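Local coordinates for 70 kDa protein (Xanthomonas sp., PDB 4B2N) that acts as a diheme c-type cytochrome dioxygenase that cleaves rubber processively, at residues A[63-68]-A[296-301]; A[108-113]-A[184-189]; A[270-275]-A[472-477]. All coordinates share one frame; numbering follows the deposited sequence.

How the contacts relate
The three contacts form a nearly equilateral triangle, with centres 30 to 34 Å apart and no direct touch; the nearest atoms of any two are about 13 to 16 Å apart. Along the chain, both segments of contact 2 lie between those of contact 1, whereas contact 3 crosses contact 1, since 270-275 precedes 296-301 and 472-477 follows it. Contacts 1 and 2 lie on opposite sides of the chain's centre, yet both border heme c #1: 296-301 grips a propionate, and 108-113 brings F108 to the porphyrin. Contact 3 stands away from the annotated sites, fastening a loop to helix 467-481. Under a third of modelled residues are helix or strand; contacts 1 and 3 hold irregular loops.

Contact 1: residues A[63-68]-A[296-301]. With HEC (heme c), chain C.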
loop_
_atom_site.group_PDB
_atom_site.type_symbol
_atom_site.label_atom_id
_atom_site.label_comp_id
_atom_site.label_asym_id
_atom_site.label_seq_id
_atom_site.Cartn_x
_atom_site.Cartn_y
_atom_site.Cartn_z
ATOM N N PHE A 63 -15.346 -15.413 -8.780
ATOM C CA PHE A 63 -13.973 -15.050 -8.374
ATOM C C PHE A 63 -12.968 -15.380 -9.452
ATOM O O PHE A 63 -13.081 -16.385 -10.143
ATOM C CB PHE A 63 -13.546 -15.771 -7.084
ATOM C CG PHE A 63 -14.437 -15.495 -5.907
ATOM C CD1 PHE A 63 -14.487 -14.201 -5.323
ATOM C CD2 PHE A 63 -15.271 -16.528 -5.366
ATOM C CE1 PHE A 63 -15.303 -13.950 -4.201
ATOM C CE2 PHE A 63 -16.129 -16.259 -4.277
ATOM C CZ PHE A 63 -16.131 -14.968 -3.672
ATOM N N ASN A 64 -11.899 -14.616 -9.532
ATOM C CA ASN A 64 -10.864 -14.975 -10.496
ATOM C C ASN A 64 -9.477 -14.812 -9.976
ATOM O O ASN A 64 -8.528 -15.126 -10.696
ATOM C CB ASN A 64 -11.058 -14.261 -11.831
ATOM C CG ASN A 64 -10.769 -12.783 -11.735
ATOM O OD1 ASN A 64 -10.177 -12.321 -10.788
ATOM N ND2 ASN A 64 -11.201 -12.036 -12.731
ATOM N N ALA A 65 -9.327 -14.380 -8.719
ATOM C CA ALA A 65 -7.971 -14.202 -8.191
ATOM C C ALA A 65 -7.800 -15.168 -7.031
ATOM O O ALA A 65 -8.261 -14.887 -5.895
ATOM C CB ALA A 65 -7.760 -12.767 -7.738
ATOM N N TYR A 66 -7.141 -16.296 -7.325
ATOM C CA TYR A 66 -7.126 -17.362 -6.376
ATOM C C TYR A 66 -6.015 -17.202 -5.399
ATOM O O TYR A 66 -4.930 -16.741 -5.767
ATOM C CB TYR A 66 -7.055 -18.730 -7.024
ATOM C CG TYR A 66 -8.237 -19.038 -7.920
ATOM C CD1 TYR A 66 -9.547 -18.938 -7.455
ATOM C CD2 TYR A 66 -8.052 -19.409 -9.240
ATOM C CE1 TYR A 66 -10.648 -19.218 -8.296
ATOM C CE2 TYR A 66 -9.156 -19.674 -10.080
ATOM C CZ TYR A 66 -10.444 -19.607 -9.581
ATOM O OH TYR A 66 -11.557 -19.858 -10.389
ATOM N N PHE A 67 -6.294 -17.630 -4.175
ATOM C CA PHE A 67 -5.318 -17.777 -3.127
ATOM C C PHE A 67 -4.342 -18.890 -3.473
ATOM O O PHE A 67 -4.755 -19.908 -3.977
ATOM C CB PHE A 67 -6.060 -18.153 -1.869
ATOM C CG PHE A 67 -5.245 -18.105 -0.623
ATOM C CD1 PHE A 67 -4.995 -16.856 0.049
ATOM C CD2 PHE A 67 -4.695 -19.257 -0.129
ATOM C CE1 PHE A 67 -4.257 -16.804 1.231
ATOM C CE2 PHE A 67 -4.009 -19.230 1.096
ATOM C CZ PHE A 67 -3.768 -17.987 1.770
ATOM N N VAL A 68 -3.050 -18.723 -3.164
ATOM C CA VAL A 68 -2.088 -19.803 -3.328
ATOM C C VAL A 68 -1.467 -20.097 -1.976
ATOM O O VAL A 68 -0.898 -19.198 -1.326
ATOM C CB VAL A 68 -0.936 -19.474 -4.330
ATOM C CG1 VAL A 68 0.091 -20.619 -4.303
ATOM C CG2 VAL A 68 -1.518 -19.334 -5.705
ATOM N N PHE A 296 -9.551 -9.965 3.954
ATOM C CA PHE A 296 -10.525 -10.289 2.902
ATOM C C PHE A 296 -9.941 -10.396 1.506
ATOM O O PHE A 296 -10.618 -10.738 0.506
ATOM C CB PHE A 296 -11.709 -9.284 2.954
ATOM C CG PHE A 296 -12.495 -9.413 4.206
ATOM C CD1 PHE A 296 -13.507 -10.364 4.289
ATOM C CD2 PHE A 296 -12.205 -8.643 5.309
ATOM C CE1 PHE A 296 -14.246 -10.520 5.485
ATOM C CE2 PHE A 296 -12.923 -8.775 6.483
ATOM C CZ PHE A 296 -13.947 -9.704 6.566
ATOM N N LYS A 297 -8.656 -10.179 1.425
ATOM C CA LYS A 297 -8.016 -10.103 0.117
ATOM C C LYS A 297 -7.174 -11.320 -0.133
ATOM O O LYS A 297 -6.169 -11.549 0.553
ATOM C CB LYS A 297 -7.212 -8.794 0.025
ATOM C CG LYS A 297 -8.161 -7.610 0.094
ATOM C CD LYS A 297 -7.451 -6.254 0.265
ATOM C CE LYS A 297 -7.033 -5.726 -1.125
ATOM N NZ LYS A 297 -6.379 -4.351 -0.948
ATOM N N THR A 298 -7.576 -12.120 -1.110
ATOM C CA THR A 298 -6.779 -13.292 -1.540
ATOM C C THR A 298 -5.447 -12.948 -2.130
ATOM O O THR A 298 -4.504 -13.795 -2.045
ATOM C CB THR A 298 -7.586 -14.143 -2.567
ATOM O OG1 THR A 298 -7.854 -13.302 -3.711
ATOM C CG2 THR A 298 -8.926 -14.653 -1.946
ATOM N N ARG A 299 -5.272 -11.696 -2.608
ATOM C CA ARG A 299 -4.011 -11.309 -3.250
ATOM C C ARG A 299 -3.396 -10.085 -2.577
ATOM O O ARG A 299 -4.089 -9.338 -1.891
ATOM C CB ARG A 299 -4.211 -10.930 -4.745
ATOM C CG ARG A 299 -5.051 -11.923 -5.536
ATOM C CD ARG A 299 -4.418 -13.307 -5.616
ATOM N NE ARG A 299 -3.198 -13.309 -6.436
ATOM C CZ ARG A 299 -2.403 -14.332 -6.666
ATOM N NH1 ARG A 299 -2.632 -15.519 -6.119
ATOM N NH2 ARG A 299 -1.339 -14.155 -7.479
ATOM N N GLN A 300 -2.152 -9.844 -2.945
ATOM C CA GLN A 300 -1.415 -8.628 -2.567
ATOM C C GLN A 300 -1.325 -7.724 -3.825
ATOM O O GLN A 300 -1.240 -8.214 -4.949
ATOM C CB GLN A 300 0.019 -9.024 -2.146
ATOM C CG GLN A 300 0.049 -10.143 -1.122
ATOM C CD GLN A 300 0.208 -9.623 0.295
ATOM O OE1 GLN A 300 0.606 -10.355 1.197
ATOM N NE2 GLN A 300 -0.216 -8.416 0.511
ATOM N N PHE A 301 -1.253 -6.410 -3.583
ATOM C CA PHE A 301 -0.892 -5.420 -4.522
ATOM C C PHE A 301 -2.076 -5.070 -5.389
ATOM O O PHE A 301 -3.062 -5.851 -5.510
ATOM C CB PHE A 301 0.363 -5.824 -5.309
ATOM C CG PHE A 301 1.659 -5.762 -4.497
ATOM C CD1 PHE A 301 1.883 -4.790 -3.540
ATOM C CD2 PHE A 301 2.694 -6.666 -4.768
ATOM C CE1 PHE A 301 3.105 -4.716 -2.829
ATOM C CE2 PHE A 301 3.926 -6.588 -4.089
ATOM C CZ PHE A 301 4.141 -5.606 -3.100
HETATM FE FE HEC C . 3.349 -1.132 1.779
HETATM C CHA HEC C . 1.266 -2.615 -0.595
HETATM C CHB HEC C . 3.026 -3.961 3.841
HETATM C CHC HEC C . 5.968 -0.053 3.874
HETATM C CHD HEC C . 3.222 1.817 0.165
HETATM N NA HEC C . 2.444 -2.852 1.670
HETATM C C1A HEC C . 1.480 -3.250 0.695
HETATM C C2A HEC C . 0.745 -4.450 1.066
HETATM C C3A HEC C . 1.231 -4.876 2.336
HETATM C C4A HEC C . 2.241 -3.868 2.682
HETATM C CMA HEC C . 0.738 -6.045 3.165
HETATM C CAA HEC C . -0.371 -5.190 0.285
HETATM C CBA HEC C . -1.658 -4.402 0.536
HETATM C CGA HEC C . -2.817 -4.897 -0.311
HETATM O O1A HEC C . -2.684 -5.145 -1.559
HETATM O O2A HEC C . -3.888 -4.948 0.299
HETATM N NB HEC C . 4.330 -1.912 3.397
HETATM C C1B HEC C . 4.030 -2.976 4.149
HETATM C C2B HEC C . 4.893 -3.211 5.297
HETATM C C3B HEC C . 5.755 -2.094 5.296
HETATM C C4B HEC C . 5.297 -1.320 4.147
HETATM C CMB HEC C . 4.754 -4.399 6.163
HETATM C CAB HEC C . 6.921 -1.770 6.193
HETATM C CBB HEC C . 7.995 -2.699 6.132
HETATM N NC HEC C . 4.418 0.512 2.064
HETATM C C1C HEC C . 5.466 0.875 2.890
HETATM C C2C HEC C . 5.894 2.287 2.722
HETATM C C3C HEC C . 5.080 2.793 1.596
HETATM C C4C HEC C . 4.207 1.683 1.222
HETATM C CMC HEC C . 7.015 2.935 3.528
HETATM C CAC HEC C . 5.109 4.142 0.944
HETATM C CBC HEC C . 6.359 4.729 0.721
HETATM N ND HEC C . 2.417 -0.537 0.069
HETATM C C1D HEC C . 2.491 0.697 -0.426
HETATM C C2D HEC C . 1.731 0.884 -1.619
HETATM C C3D HEC C . 1.175 -0.413 -1.842
HETATM C C4D HEC C . 1.682 -1.231 -0.746
HETATM C CMD HEC C . 1.516 2.084 -2.471
HETATM C CAD HEC C . 0.387 -0.788 -3.048
HETATM C CBD HEC C . 1.573 -0.999 -4.068
HETATM C CGD HEC C . 1.010 -1.280 -5.442
HETATM O O1D HEC C . 0.999 -0.385 -6.324
HETATM O O2D HEC C . 0.471 -2.426 -5.600
#
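Beside the pocket of heme c #1, T298 and R299 bring the two-stranded antiparallel pair 299-300 and 306-307 against the irregular segment 63-68. T298 suits the junction because its hydroxyl sits on a short stalk: chi1 of 61° puts OG1 between the backbone N and the carbonyl carbon, and OG1 donates to A65 O at 2.7 Å. The donor approaches from above the carbonyl plane, 35° out of it.

R299 uses both its aliphatic chain and its guanidinium N-H groups. The aliphatic part is bent at chi2 and chi3 and lays CG 3.6 Å from the CB of A65, a side chain small enough to admit it. Farther out, NH1 meets Y66 O at 2.6 Å, but the N-H points poorly (129°) and the bond is weak. The firmer partner of the guanidinium is G304 O, bonded to NE, so the turn of its own hairpin helps fix the group. V68 CG2 comes up to the guanidinium edge in its plane, and F67 rests CD1 3.7 Å from T298 O.

The residues flanking strand 299-300 reach the heme. K297, before it, is long and cationic and suits a carboxylate partner: its NZ donates to propionate O2A at 2.8 Å, while F301 N, after the strand, donates to the second oxygen of that propionate, O1A, at 2.8 Å.

Contact 2: residues A[108-113]-A[184-189]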
loop_
_atom_site.group_PDB
_atom_site.type_symbol
_atom_site.label_atom_id
_atom_site.label_comp_id
_atom_site.label_asym_id
_atom_site.label_seq_id
_atom_site.Cartn_x
_atom_site.Cartn_y
_atom_site.Cartn_z
ATOM N N PHE A 108 12.810 -0.329 7.630
ATOM C CA PHE A 108 12.983 0.571 6.458
ATOM C C PHE A 108 14.305 1.309 6.580
ATOM O O PHE A 108 14.753 1.673 7.679
ATOM C CB PHE A 108 11.764 1.506 6.426
ATOM C CG PHE A 108 11.752 2.527 5.304
ATOM C CD1 PHE A 108 12.552 3.707 5.368
ATOM C CD2 PHE A 108 10.952 2.352 4.208
ATOM C CE1 PHE A 108 12.556 4.666 4.321
ATOM C CE2 PHE A 108 10.913 3.332 3.196
ATOM C CZ PHE A 108 11.698 4.480 3.263
ATOM N N GLN A 109 15.012 1.407 5.465
ATOM C CA GLN A 109 16.257 2.167 5.333
ATOM C C GLN A 109 16.372 3.441 6.188
ATOM O O GLN A 109 15.660 4.360 5.936
ATOM C CB GLN A 109 16.397 2.546 3.829
ATOM C CG GLN A 109 17.703 3.299 3.558
ATOM C CD GLN A 109 18.888 2.488 3.921
ATOM O OE1 GLN A 109 19.097 1.370 3.367
ATOM N NE2 GLN A 109 19.737 3.033 4.776
ATOM N N PRO A 110 17.347 3.521 7.134
ATOM C CA PRO A 110 17.506 4.775 7.884
ATOM C C PRO A 110 17.882 5.920 6.962
ATOM O O PRO A 110 18.656 5.712 6.010
ATOM C CB PRO A 110 18.696 4.480 8.798
ATOM C CG PRO A 110 18.549 3.021 9.124
ATOM C CD PRO A 110 18.048 2.404 7.807
ATOM N N MET A 111 17.438 7.134 7.281
ATOM C CA MET A 111 17.695 8.286 6.399
ATOM C C MET A 111 18.599 9.327 7.021
ATOM O O MET A 111 19.266 10.025 6.293
ATOM C CB MET A 111 16.412 8.948 5.894
ATOM C CG MET A 111 15.556 7.978 5.148
ATOM S SD MET A 111 13.917 8.630 4.688
ATOM C CE MET A 111 13.473 9.461 6.198
ATOM N N ALA A 112 18.558 9.482 8.347
ATOM C CA ALA A 112 19.224 10.616 9.038
ATOM C C ALA A 112 19.680 10.205 10.426
ATOM O O ALA A 112 19.065 9.340 11.078
ATOM C CB ALA A 112 18.238 11.783 9.107
ATOM N N LEU A 113 20.744 10.819 10.928
ATOM C CA LEU A 113 21.103 10.726 12.317
ATOM C C LEU A 113 19.998 11.364 13.134
ATOM O O LEU A 113 19.312 12.333 12.687
ATOM C CB LEU A 113 22.414 11.538 12.563
ATOM C CG LEU A 113 23.602 11.069 11.726
ATOM C CD1 LEU A 113 24.643 12.197 11.824
ATOM C CD2 LEU A 113 24.229 9.786 12.255
ATOM N N THR A 184 18.447 2.492 17.649
ATOM C CA THR A 184 19.440 2.692 16.552
ATOM C C THR A 184 20.087 4.066 16.551
ATOM O O THR A 184 21.154 4.245 15.965
ATOM C CB THR A 184 18.717 2.502 15.256
ATOM O OG1 THR A 184 17.767 3.582 15.057
ATOM C CG2 THR A 184 17.974 1.202 15.380
ATOM N N GLY A 185 19.404 5.060 17.113
ATOM C CA GLY A 185 19.949 6.439 16.961
ATOM C C GLY A 185 19.836 7.011 15.551
ATOM O O GLY A 185 20.405 8.073 15.265
ATOM N N LEU A 186 19.032 6.368 14.678
ATOM C CA LEU A 186 18.880 6.777 13.275
ATOM C C LEU A 186 17.399 6.846 13.012
ATOM O O LEU A 186 16.662 5.973 13.463
ATOM C CB LEU A 186 19.408 5.697 12.291
ATOM C CG LEU A 186 20.858 5.308 12.594
ATOM C CD1 LEU A 186 21.344 4.163 11.688
ATOM C CD2 LEU A 186 21.745 6.554 12.404
ATOM N N ILE A 187 17.001 7.812 12.195
ATOM C CA ILE A 187 15.576 8.014 11.829
ATOM C C ILE A 187 15.267 7.625 10.386
ATOM O O ILE A 187 16.020 8.003 9.524
ATOM C CB ILE A 187 15.238 9.531 11.986
ATOM C CG1 ILE A 187 15.775 10.086 13.298
ATOM C CG2 ILE A 187 13.758 9.807 11.890
ATOM C CD1 ILE A 187 15.290 9.368 14.592
ATOM N N GLY A 188 14.179 6.888 10.100
ATOM C CA GLY A 188 13.744 6.681 8.720
ATOM C C GLY A 188 12.277 6.681 8.755
ATOM O O GLY A 188 11.691 6.978 9.799
ATOM N N ALA A 189 11.695 6.439 7.604
ATOM C CA ALA A 189 10.254 6.229 7.569
ATOM C C ALA A 189 9.911 4.867 8.218
ATOM O O ALA A 189 10.765 3.958 8.358
ATOM C CB ALA A 189 9.786 6.248 6.113
HETATM O O HOH W 1 11.140 0.892 9.625
HETATM O O HOH W 2 13.220 3.395 9.320
#
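The F108 ring carries the methyl of A189 over one face: CB stands 3.8 Å from the ring centroid, 19° off the normal and shifted toward the rim, a CH-pi contact. CG lies anti to the backbone N (chi1 179°), on a CB bond that already points toward strand 186-189. The ring of F317 meets F108 as well, and the side chain also touches heme c #1. The flat amide of Q109 is held at both ends: NE2 donates in its own plane to a lone pair of P110 O, and OE1 accepts from I322 N.

Farther along, the backbones pair antiparallel, with a classic beta bulge in which M111 and A112 both face I187. I187 O takes two donors, M111 N at 2.8 Å and A112 N at 3.2 Å, while I187 N returns a nearly straight bond (172°) to A112 O at 2.8 Å. Glycine suits position 188 because Q109 O and P110 CA crowd the side where a side chain would stand; M111 CE packs against its CA, and the flexible thioether, bent at chi3, also reaches L221 and M225 of helix 218-226. P110 CB meets L186 CB at 3.8 Å, and L113 CD2 approaches L186 CD2. A112 and I187 share one face of the sheet, where the small A112 adjoins M225. Strand 186-189 lies between 112-113 and 173-174, just before C191 and C194, which bind heme c #1 covalently, and H195, its axial ligand.

Beyond the paired strands, a water accepts from F108 N and gives a weak bond to A189 O. Chemically, then, backbone bonds set the register, while apolar side chains, with the A189 methyl on the F108 ring, join the strand to the heme pocket.

Contact 3: residues A[270-275]-A[472-477]; sequences APSLLE and LRRVPR
E275 crosses both R474 and R477 at about a right angle, and its carboxylate is shared between the two guanidiniums. R477 grips it side-on: NE reaches OE2 at 2.9 Å along a straight N-H (173°), and NH2 reaches OE1 at 2.9 Å on its syn lone pair; the two planes are 53° apart. R474 stands steeper, 84° from the carboxylate plane, and its NH1 meets OE2 at 2.9 Å from above that plane, on the opposite face from R477 NE. Two arginines three residues apart on one side of a helix suit a single buried acid, whose charge they probably stabilise.

A bend at chi2 turns CD of R474 toward the loop, near S272 OG. R474 NH2 bonds A270 O in the guanidinium plane at 2.9 Å; a water also links A270 O to NE. S272 lays CB over one guanidinium face while its OG accepts from L274 N in an ST turn. L274 CD2 closes the outer side, 3.4 Å from R474 CB and touching V475.

The loop thereby packs on helix 467-481, kinked at P476. N481 of that helix also holds E275, R474 NH1 bonds P259 O of helix 253-261, and R477 reaches A444 of helix 439-446 and S447 just beyond.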
loop_
_atom_site.group_PDB
_atom_site.type_symbol
_atom_site.label_atom_id
_atom_site.label_comp_id
_atom_site.label_asym_id
_atom_site.label_seq_id
_atom_site.Cartn_x
_atom_site.Cartn_y
_atom_site.Cartn_z
ATOM N N ALA A 270 24.561 -7.111 -4.426
ATOM C CA ALA A 270 25.526 -7.425 -5.474
ATOM C C ALA A 270 24.906 -6.908 -6.766
ATOM O O ALA A 270 24.211 -7.631 -7.460
ATOM C CB ALA A 270 25.751 -8.950 -5.523
ATOM N N PRO A 271 25.108 -5.635 -7.074
ATOM C CA PRO A 271 24.456 -5.005 -8.201
ATOM C C PRO A 271 24.853 -5.616 -9.505
ATOM O O PRO A 271 25.997 -6.085 -9.594
ATOM C CB PRO A 271 25.013 -3.569 -8.109
ATOM C CG PRO A 271 25.075 -3.390 -6.655
ATOM C CD PRO A 271 25.818 -4.638 -6.275
ATOM N N SER A 272 23.943 -5.664 -10.476
ATOM C CA SER A 272 24.300 -6.226 -11.798
ATOM C C SER A 272 23.434 -5.556 -12.803
ATOM O O SER A 272 22.338 -5.128 -12.469
ATOM C CB SER A 272 23.994 -7.739 -11.825
ATOM O OG SER A 272 24.107 -8.345 -13.129
ATOM N N LEU A 273 23.911 -5.486 -14.047
ATOM C CA LEU A 273 23.075 -5.023 -15.182
ATOM C C LEU A 273 22.126 -6.133 -15.691
ATOM O O LEU A 273 21.213 -5.845 -16.396
ATOM C CB LEU A 273 23.998 -4.667 -16.362
ATOM C CG LEU A 273 24.986 -3.528 -16.096
ATOM C CD1 LEU A 273 25.931 -3.297 -17.266
ATOM C CD2 LEU A 273 24.065 -2.334 -15.872
ATOM N N LEU A 274 22.355 -7.392 -15.356
ATOM C CA LEU A 274 21.843 -8.514 -16.160
ATOM C C LEU A 274 20.372 -8.828 -15.971
ATOM O O LEU A 274 19.684 -9.446 -16.845
ATOM C CB LEU A 274 22.653 -9.772 -15.797
ATOM C CG LEU A 274 23.825 -9.999 -16.717
ATOM C CD1 LEU A 274 24.683 -8.789 -16.602
ATOM C CD2 LEU A 274 24.575 -11.156 -16.183
ATOM N N GLU A 275 19.842 -8.433 -14.819
ATOM C CA GLU A 275 18.421 -8.702 -14.552
ATOM C C GLU A 275 17.538 -7.468 -14.393
ATOM O O GLU A 275 16.356 -7.567 -14.163
ATOM C CB GLU A 275 18.292 -9.609 -13.329
ATOM C CG GLU A 275 18.939 -10.973 -13.567
ATOM C CD GLU A 275 18.514 -11.938 -12.474
ATOM O OE1 GLU A 275 17.395 -12.563 -12.598
ATOM O OE2 GLU A 275 19.254 -12.076 -11.472
ATOM N N LEU A 472 28.520 -14.988 -11.162
ATOM C CA LEU A 472 28.490 -16.180 -11.943
ATOM C C LEU A 472 27.041 -16.479 -12.282
ATOM O O LEU A 472 26.667 -16.727 -13.435
ATOM C CB LEU A 472 29.188 -17.350 -11.138
ATOM C CG LEU A 472 29.098 -18.794 -11.747
ATOM C CD1 LEU A 472 30.023 -19.792 -11.064
ATOM C CD2 LEU A 472 27.664 -19.334 -11.738
ATOM N N ARG A 473 26.204 -16.457 -11.274
ATOM C CA ARG A 473 24.794 -16.894 -11.444
ATOM C C ARG A 473 23.944 -15.939 -12.282
ATOM O O ARG A 473 22.922 -16.380 -12.892
ATOM C CB ARG A 473 24.097 -17.029 -10.065
ATOM C CG ARG A 473 24.566 -18.269 -9.264
ATOM C CD ARG A 473 23.904 -18.345 -7.884
ATOM N NE ARG A 473 24.027 -17.163 -7.014
ATOM C CZ ARG A 473 24.893 -17.072 -6.001
ATOM N NH1 ARG A 473 25.784 -18.042 -5.815
ATOM N NH2 ARG A 473 24.865 -16.030 -5.177
ATOM N N ARG A 474 24.272 -14.647 -12.229
ATOM C CA ARG A 474 23.505 -13.626 -13.053
ATOM C C ARG A 474 23.323 -14.004 -14.534
ATOM O O ARG A 474 22.249 -13.776 -15.169
ATOM C CB ARG A 474 24.159 -12.221 -12.952
ATOM C CG ARG A 474 23.998 -11.600 -11.581
ATOM C CD ARG A 474 22.545 -11.159 -11.318
ATOM N NE ARG A 474 22.596 -10.236 -10.184
ATOM C CZ ARG A 474 21.580 -9.536 -9.748
ATOM N NH1 ARG A 474 20.398 -9.690 -10.308
ATOM N NH2 ARG A 474 21.793 -8.648 -8.776
ATOM N N VAL A 475 24.380 -14.559 -15.137
ATOM C CA VAL A 475 24.350 -14.781 -16.596
ATOM C C VAL A 475 23.310 -15.877 -16.969
ATOM O O VAL A 475 22.392 -15.626 -17.744
ATOM C CB VAL A 475 25.774 -15.096 -17.125
ATOM C CG1 VAL A 475 25.706 -15.353 -18.617
ATOM C CG2 VAL A 475 26.732 -13.941 -16.843
ATOM N N PRO A 476 23.422 -17.103 -16.385
ATOM C CA PRO A 476 22.427 -18.105 -16.756
ATOM C C PRO A 476 21.076 -17.710 -16.236
ATOM O O PRO A 476 20.108 -18.101 -16.825
ATOM C CB PRO A 476 22.853 -19.400 -16.018
ATOM C CG PRO A 476 23.852 -18.944 -15.007
ATOM C CD PRO A 476 24.494 -17.725 -15.596
ATOM N N ARG A 477 20.997 -16.913 -15.167
ATOM C CA ARG A 477 19.632 -16.367 -14.791
ATOM C C ARG A 477 19.021 -15.511 -15.904
ATOM O O ARG A 477 17.821 -15.700 -16.343
ATOM C CB ARG A 477 19.745 -15.573 -13.472
ATOM C CG ARG A 477 19.849 -16.515 -12.215
ATOM C CD ARG A 477 19.931 -15.706 -10.885
ATOM N NE ARG A 477 18.719 -14.903 -10.836
ATOM C CZ ARG A 477 17.500 -15.300 -10.511
ATOM N NH1 ARG A 477 17.267 -16.550 -10.091
ATOM N NH2 ARG A 477 16.490 -14.444 -10.648
HETATM O O HOH W 3 24.879 -10.153 -8.624
#